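Local atomic coordinates of excinuclease ABC, subunit A. (Deinococcus radiodurans, PDB entry 2VF7), a protein that binds and hydrolyses ATP, binds DNA and zinc, and as a UvrA-family ABC protein probably takes part in recognising damaged DNA for excision repair. Residues Arg596-Asn601 against Pro727-Ser732; Lys592-Thr597 against Gln737-Ala742. The protein carries 1 engineered substitution. One frame throughout, in Å; residues are numbered along the deposited sequence.

Contact 1: Arg596-Asn601 against Pro727-Ser732. With ADP (adenosine-5'-diphosphate), chain E.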
loop_
_atom_site.group_PDB
_atom_site.type_symbol
_atom_site.label_atom_id
_atom_site.label_comp_id
_atom_site.label_asym_id
_atom_site.label_seq_id
_atom_site.Cartn_x
_atom_site.Cartn_y
_atom_site.Cartn_z
ATOM N N ARG A 596 -24.079 4.539 7.190
ATOM C CA ARG A 596 -22.625 4.398 7.008
ATOM C C ARG A 596 -22.201 3.492 5.837
ATOM O O ARG A 596 -21.037 3.507 5.428
ATOM C CB ARG A 596 -21.965 3.894 8.302
ATOM C CG ARG A 596 -21.658 4.977 9.349
ATOM C CD ARG A 596 -22.944 5.625 9.880
ATOM N NE ARG A 596 -22.722 6.558 10.985
ATOM C CZ ARG A 596 -23.575 7.519 11.340
ATOM N NH1 ARG A 596 -24.711 7.685 10.664
ATOM N NH2 ARG A 596 -23.284 8.321 12.366
ATOM N N THR A 597 -23.152 2.699 5.325
ATOM C CA THR A 597 -22.920 1.734 4.246
ATOM C C THR A 597 -23.911 2.031 3.135
ATOM O O THR A 597 -24.790 2.869 3.319
ATOM C CB THR A 597 -23.092 0.275 4.717
ATOM O OG1 THR A 597 -24.485 0.001 4.928
ATOM C CG2 THR A 597 -22.304 0.013 6.002
ATOM N N PRO A 598 -23.754 1.377 1.961
ATOM C CA PRO A 598 -24.699 1.567 0.843
ATOM C C PRO A 598 -26.100 0.918 0.954
ATOM O O PRO A 598 -26.880 1.016 -0.008
ATOM C CB PRO A 598 -23.927 0.997 -0.364
ATOM C CG PRO A 598 -22.500 0.733 0.121
ATOM C CD PRO A 598 -22.635 0.485 1.582
ATOM N N ARG A 599 -26.422 0.258 2.078
ATOM C CA ARG A 599 -27.804 -0.194 2.345
ATOM C C ARG A 599 -28.742 0.991 2.300
ATOM O O ARG A 599 -29.853 0.897 1.780
ATOM C CB ARG A 599 -27.982 -0.655 3.779
ATOM C CG ARG A 599 -27.435 -1.931 4.152
ATOM C CD ARG A 599 -28.505 -2.725 4.860
ATOM N NE ARG A 599 -29.156 -3.564 3.871
ATOM C CZ ARG A 599 -28.633 -4.681 3.386
ATOM N NH1 ARG A 599 -27.453 -5.115 3.804
ATOM N NH2 ARG A 599 -29.309 -5.364 2.492
ATOM N N SER A 600 -28.301 2.074 2.950
ATOM C CA SER A 600 -29.096 3.277 3.171
ATOM C C SER A 600 -29.277 4.091 1.906
ATOM O O SER A 600 -28.359 4.184 1.069
ATOM C CB SER A 600 -28.443 4.152 4.227
ATOM O OG SER A 600 -28.355 3.475 5.471
ATOM N N ASN A 601 -30.469 4.680 1.791
ATOM C CA ASN A 601 -30.792 5.606 0.721
ATOM C C ASN A 601 -32.011 6.485 1.089
ATOM O O ASN A 601 -32.668 6.247 2.108
ATOM C CB ASN A 601 -30.931 4.848 -0.621
ATOM C CG ASN A 601 -31.899 3.659 -0.558
ATOM O OD1 ASN A 601 -31.666 2.637 -1.188
ATOM N ND2 ASN A 601 -32.982 3.796 0.182
ATOM N N PRO A 727 -26.929 5.271 -3.077
ATOM C CA PRO A 727 -26.395 4.856 -1.780
ATOM C C PRO A 727 -25.917 6.057 -0.978
ATOM O O PRO A 727 -25.469 7.029 -1.567
ATOM C CB PRO A 727 -25.177 4.006 -2.153
ATOM C CG PRO A 727 -25.390 3.605 -3.529
ATOM C CD PRO A 727 -26.115 4.738 -4.177
ATOM N N ALA A 728 -25.987 5.959 0.347
ATOM C CA ALA A 728 -25.635 7.038 1.268
ATOM C C ALA A 728 -24.145 7.356 1.287
ATOM O O ALA A 728 -23.726 8.450 1.668
ATOM C CB ALA A 728 -26.096 6.656 2.670
ATOM N N THR A 729 -23.332 6.386 0.901
ATOM C CA THR A 729 -21.893 6.587 0.907
ATOM C C THR A 729 -21.443 7.561 -0.202
ATOM O O THR A 729 -20.314 8.064 -0.162
ATOM C CB THR A 729 -21.143 5.228 0.847
ATOM O OG1 THR A 729 -21.766 4.384 -0.129
ATOM C CG2 THR A 729 -21.201 4.536 2.214
ATOM N N GLU A 730 -22.338 7.828 -1.167
ATOM C CA GLU A 730 -22.095 8.764 -2.279
ATOM C C GLU A 730 -22.547 10.183 -1.949
ATOM O O GLU A 730 -22.579 11.036 -2.827
ATOM C CB GLU A 730 -22.883 8.296 -3.522
ATOM C CG GLU A 730 -22.445 6.952 -4.051
ATOM C CD GLU A 730 -23.046 6.588 -5.380
ATOM O OE1 GLU A 730 -22.514 5.656 -6.036
ATOM O OE2 GLU A 730 -24.056 7.207 -5.787
ATOM N N LEU A 731 -22.948 10.436 -0.703
ATOM C CA LEU A 731 -23.591 11.722 -0.376
ATOM C C LEU A 731 -22.769 12.585 0.559
ATOM O O LEU A 731 -22.076 12.085 1.435
ATOM C CB LEU A 731 -25.004 11.533 0.178
ATOM C CG LEU A 731 -26.069 10.711 -0.568
ATOM C CD1 LEU A 731 -27.393 10.848 0.130
ATOM C CD2 LEU A 731 -26.248 11.079 -2.023
ATOM N N SER A 732 -22.858 13.887 0.360
ATOM C CA SER A 732 -22.064 14.856 1.104
ATOM C C SER A 732 -22.772 15.154 2.416
ATOM O O SER A 732 -23.834 14.601 2.687
ATOM C CB SER A 732 -21.940 16.137 0.296
ATOM O OG SER A 732 -23.219 16.541 -0.176
HETATM P PB ADP E . -21.198 19.637 -6.566
HETATM O O1B ADP E . -21.324 21.015 -7.148
HETATM O O2B ADP E . -22.263 19.305 -5.563
HETATM O O3B ADP E . -19.799 19.357 -6.047
HETATM P PA ADP E . -21.420 17.025 -7.539
HETATM O O1A ADP E . -21.481 16.735 -6.038
HETATM O O2A ADP E . -20.315 16.426 -8.345
HETATM O O3A ADP E . -21.447 18.609 -7.792
HETATM O "O5'" ADP E . -22.782 16.440 -8.164
HETATM C "C5'" ADP E . -22.976 16.109 -9.542
HETATM C "C4'" ADP E . -23.552 14.705 -9.620
HETATM O "O4'" ADP E . -22.538 13.778 -9.211
HETATM C "C3'" ADP E . -24.754 14.441 -8.712
HETATM O "O3'" ADP E . -25.741 13.624 -9.388
HETATM C "C2'" ADP E . -24.121 13.702 -7.542
HETATM O "O2'" ADP E . -25.040 12.905 -6.801
HETATM C "C1'" ADP E . -23.039 12.877 -8.228
HETATM N N9 ADP E . -21.925 12.500 -7.337
HETATM C C8 ADP E . -21.097 13.364 -6.712
HETATM N N7 ADP E . -20.178 12.740 -5.951
HETATM C C5 ADP E . -20.419 11.423 -6.103
HETATM C C6 ADP E . -19.785 10.191 -5.605
HETATM N N6 ADP E . -18.726 10.263 -4.756
HETATM N N1 ADP E . -20.312 9.020 -5.999
HETATM C C2 ADP E . -21.370 8.933 -6.838
HETATM N N3 ADP E . -21.986 10.011 -7.340
HETATM C C4 ADP E . -21.557 11.265 -7.019
#

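Contact 2: Lys592-Thr597 against Gln737-Ala742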
loop_
_atom_site.group_PDB
_atom_site.type_symbol
_atom_site.label_atom_id
_atom_site.label_comp_id
_atom_site.label_asym_id
_atom_site.label_seq_id
_atom_site.Cartn_x
_atom_site.Cartn_y
_atom_site.Cartn_z
ATOM N N LYS A 592 -24.192 14.431 10.114
ATOM C CA LYS A 592 -23.820 13.018 9.924
ATOM C C LYS A 592 -24.592 12.345 8.767
ATOM O O LYS A 592 -25.643 12.843 8.366
ATOM C CB LYS A 592 -24.005 12.226 11.233
ATOM C CG LYS A 592 -23.732 13.029 12.496
ATOM C CD LYS A 592 -22.873 12.296 13.512
ATOM C CE LYS A 592 -21.395 12.366 13.150
ATOM N NZ LYS A 592 -20.521 12.387 14.374
ATOM N N PRO A 593 -24.064 11.225 8.223
ATOM C CA PRO A 593 -24.719 10.550 7.093
ATOM C C PRO A 593 -26.052 9.918 7.479
ATOM O O PRO A 593 -26.327 9.737 8.668
ATOM C CB PRO A 593 -23.720 9.453 6.705
ATOM C CG PRO A 593 -22.434 9.797 7.406
ATOM C CD PRO A 593 -22.816 10.546 8.621
ATOM N N ILE A 594 -26.866 9.559 6.486
ATOM C CA ILE A 594 -28.127 8.914 6.789
ATOM C C ILE A 594 -27.858 7.467 7.205
ATOM O O ILE A 594 -28.514 6.957 8.125
ATOM C CB ILE A 594 -29.188 9.060 5.663
ATOM C CG1 ILE A 594 -28.696 8.495 4.326
ATOM C CG2 ILE A 594 -29.634 10.518 5.541
ATOM C CD1 ILE A 594 -29.794 8.337 3.272
ATOM N N GLY A 595 -26.878 6.832 6.543
ATOM C CA GLY A 595 -26.282 5.554 6.966
ATOM C C GLY A 595 -24.791 5.523 6.639
ATOM O O GLY A 595 -24.298 6.376 5.897
ATOM N N ARG A 596 -24.079 4.539 7.190
ATOM C CA ARG A 596 -22.625 4.398 7.008
ATOM C C ARG A 596 -22.201 3.492 5.837
ATOM O O ARG A 596 -21.037 3.507 5.428
ATOM C CB ARG A 596 -21.965 3.894 8.302
ATOM C CG ARG A 596 -21.658 4.977 9.349
ATOM C CD ARG A 596 -22.944 5.625 9.880
ATOM N NE ARG A 596 -22.722 6.558 10.985
ATOM C CZ ARG A 596 -23.575 7.519 11.340
ATOM N NH1 ARG A 596 -24.711 7.685 10.664
ATOM N NH2 ARG A 596 -23.284 8.321 12.366
ATOM N N THR A 597 -23.152 2.699 5.325
ATOM C CA THR A 597 -22.920 1.734 4.246
ATOM C C THR A 597 -23.911 2.031 3.135
ATOM O O THR A 597 -24.790 2.869 3.319
ATOM C CB THR A 597 -23.092 0.275 4.717
ATOM O OG1 THR A 597 -24.485 0.001 4.928
ATOM C CG2 THR A 597 -22.304 0.013 6.002
ATOM N N GLN A 737 -27.970 16.220 5.455
ATOM C CA GLN A 737 -28.664 17.126 6.379
ATOM C C GLN A 737 -30.065 17.493 5.867
ATOM O O GLN A 737 -31.042 17.444 6.615
ATOM C CB GLN A 737 -27.837 18.398 6.634
ATOM C CG GLN A 737 -28.457 19.328 7.696
ATOM C CD GLN A 737 -27.446 20.229 8.424
ATOM O OE1 GLN A 737 -26.271 20.320 8.041
ATOM N NE2 GLN A 737 -27.908 20.881 9.504
ATOM N N ARG A 738 -30.143 17.851 4.587
ATOM C CA ARG A 738 -31.393 18.236 3.941
ATOM C C ARG A 738 -32.389 17.081 3.775
ATOM O O ARG A 738 -33.572 17.320 3.732
ATOM C CB ARG A 738 -31.111 18.905 2.592
ATOM C CG ARG A 738 -30.488 20.295 2.687
ATOM C CD ARG A 738 -30.256 20.894 1.314
ATOM N NE ARG A 738 -29.011 20.430 0.682
ATOM C CZ ARG A 738 -28.751 20.490 -0.631
ATOM N NH1 ARG A 738 -29.654 20.978 -1.489
ATOM N NH2 ARG A 738 -27.578 20.071 -1.099
ATOM N N ILE A 739 -31.912 15.844 3.668
ATOM C CA ILE A 739 -32.790 14.659 3.617
ATOM C C ILE A 739 -33.486 14.468 4.976
ATOM O O ILE A 739 -34.692 14.200 5.038
ATOM C CB ILE A 739 -31.997 13.369 3.226
ATOM C CG1 ILE A 739 -31.235 13.564 1.910
ATOM C CG2 ILE A 739 -32.891 12.139 3.134
ATOM C CD1 ILE A 739 -30.492 12.319 1.435
ATOM N N LYS A 740 -32.711 14.627 6.053
ATOM C CA LYS A 740 -33.197 14.483 7.424
ATOM C C LYS A 740 -34.207 15.555 7.745
ATOM O O LYS A 740 -35.192 15.301 8.435
ATOM C CB LYS A 740 -32.047 14.606 8.422
ATOM C CG LYS A 740 -31.078 13.433 8.461
ATOM C CD LYS A 740 -29.828 13.894 9.163
ATOM C CE LYS A 740 -28.683 12.982 8.903
ATOM N NZ LYS A 740 -28.551 11.997 9.992
ATOM N N LEU A 741 -33.933 16.765 7.261
ATOM C CA LEU A 741 -34.831 17.901 7.397
ATOM C C LEU A 741 -36.159 17.661 6.696
ATOM O O LEU A 741 -37.204 17.944 7.270
ATOM C CB LEU A 741 -34.177 19.161 6.837
ATOM C CG LEU A 741 -34.803 20.537 7.078
ATOM C CD1 LEU A 741 -35.142 20.744 8.553
ATOM C CD2 LEU A 741 -33.870 21.650 6.571
ATOM N N ALA A 742 -36.115 17.151 5.466
ATOM C CA ALA A 742 -37.322 16.937 4.668
ATOM C C ALA A 742 -38.209 15.867 5.287
ATOM O O ALA A 742 -39.441 15.966 5.251
ATOM C CB ALA A 742 -36.975 16.592 3.236
#

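Contact 1: Arg596-Asn601 against Pro727-Ser732
T729 overlaps the backbone where R596 passes into T597: its CG2 methyl lies 3.4 Å from R596 O, close to the carbonyl carbon of T597 too. With chi1 at 44°, OG1 sits between its own backbone N and carbonyl carbon, and this rotation presents the oxygen to the ring of P598, whose CG is 3.7 Å from T729 OG1. The two side chains lie at a slant to each other. The P598 ring also reaches the second proline, P598 CB standing 3.7 Å from P727 CB. On the S600 side the grip is polar: A728 N gives a weak, bent hydrogen bond to S600 O (3.0 Å, 133° at the hydrogen), and P727 CA points a C-H at the same oxygen, which thus receives two donors. The methyl of A728 packs against S600 CB at 3.8 Å. Within 727-732 a short 3-10 turn, 728-730, leads into L731 and S732, the first residues of the LSGG signature sequence of ABC ATPases, with S732 as N-cap of helix 733-743. Its E730 faces an ADP whose phosphate site is formed by the P-loop of the first ATP-binding half, around K49, so the two halves of the chain share this nucleotide. The E730 side chain, extended beyond CG, runs by N1 and C2 of the adenine, with E730 CD 3.2 Å from ADP C2, and OE2 takes a weak hydrogen bond from Q726 NE2, which also hydrogen-bonds ADP. An alanine at E730 would probably leave adenine C2 without its carboxylate neighbour and deprive the Q726 amide of one partner. W649 touches both P727 and E730, while Y661 touches P598 and T729.

Contact 2: Lys592-Thr597 against Gln737-Ala742
K740 reaches from helix 733-743, whose first turn carries the end of the LSGGE signature sequence, across to the backbone of K592 and P593, in the loop that leaves the edge strand 585-589 of the second ATP-binding half. Its chain is almost straight as far as CE and then bends at chi4 (-96°), which turns NZ in among the loop carbonyls. There the ammonium gives a long, weak hydrogen bond to the loop, with K740 NZ 3.4 Å from P593 O. K592 O is reached differently: the methylene K740 CE lies only 3.1 Å from it, and NZ, though near, has a poor angle for a bond. The charge has a firmer mate in D590, just upstream in the same loop, which forms a salt bridge with NZ and would be expected to fix the direction of the lysine tip. Beside the lysine, I594 and I739 set their side chains toward each other from loop and helix. They meet through their CG2 methyls, I594 CG2 lying 4.4 Å from I739 CG2, a loose apolar touch. Y605 of helix 602-605 packs against both I594 and K740, and M602 against I739, so this short helix joins the loop to helix 733-743. The same I594 methyl also borders the lysine chain, I594 CG2 standing 4.3 Å from K740 CE.

Contacts 1 and 2 lie with centres 9 Å apart and share R596 and T597, so one loop, running from edge strand 585-589 to helix 602-605, supplies a segment to each. Its segments come first in the chain; some 125 residues later, past the cysteines of the second zinc site, follow 727-732 and then 737-742 on helix 733-743. The contacts also meet directly: A728 CB is 3.6 Å from I594 CG1, and L731 CD1 is 3.7 Å from I739 CD1. The loop thus runs beside both the turn 728-730 that precedes the signature sequence, next to ADP, and the helix that the signature begins. R599, in the same loop, is salt-bridged to E647, close in sequence to zinc ligand C644.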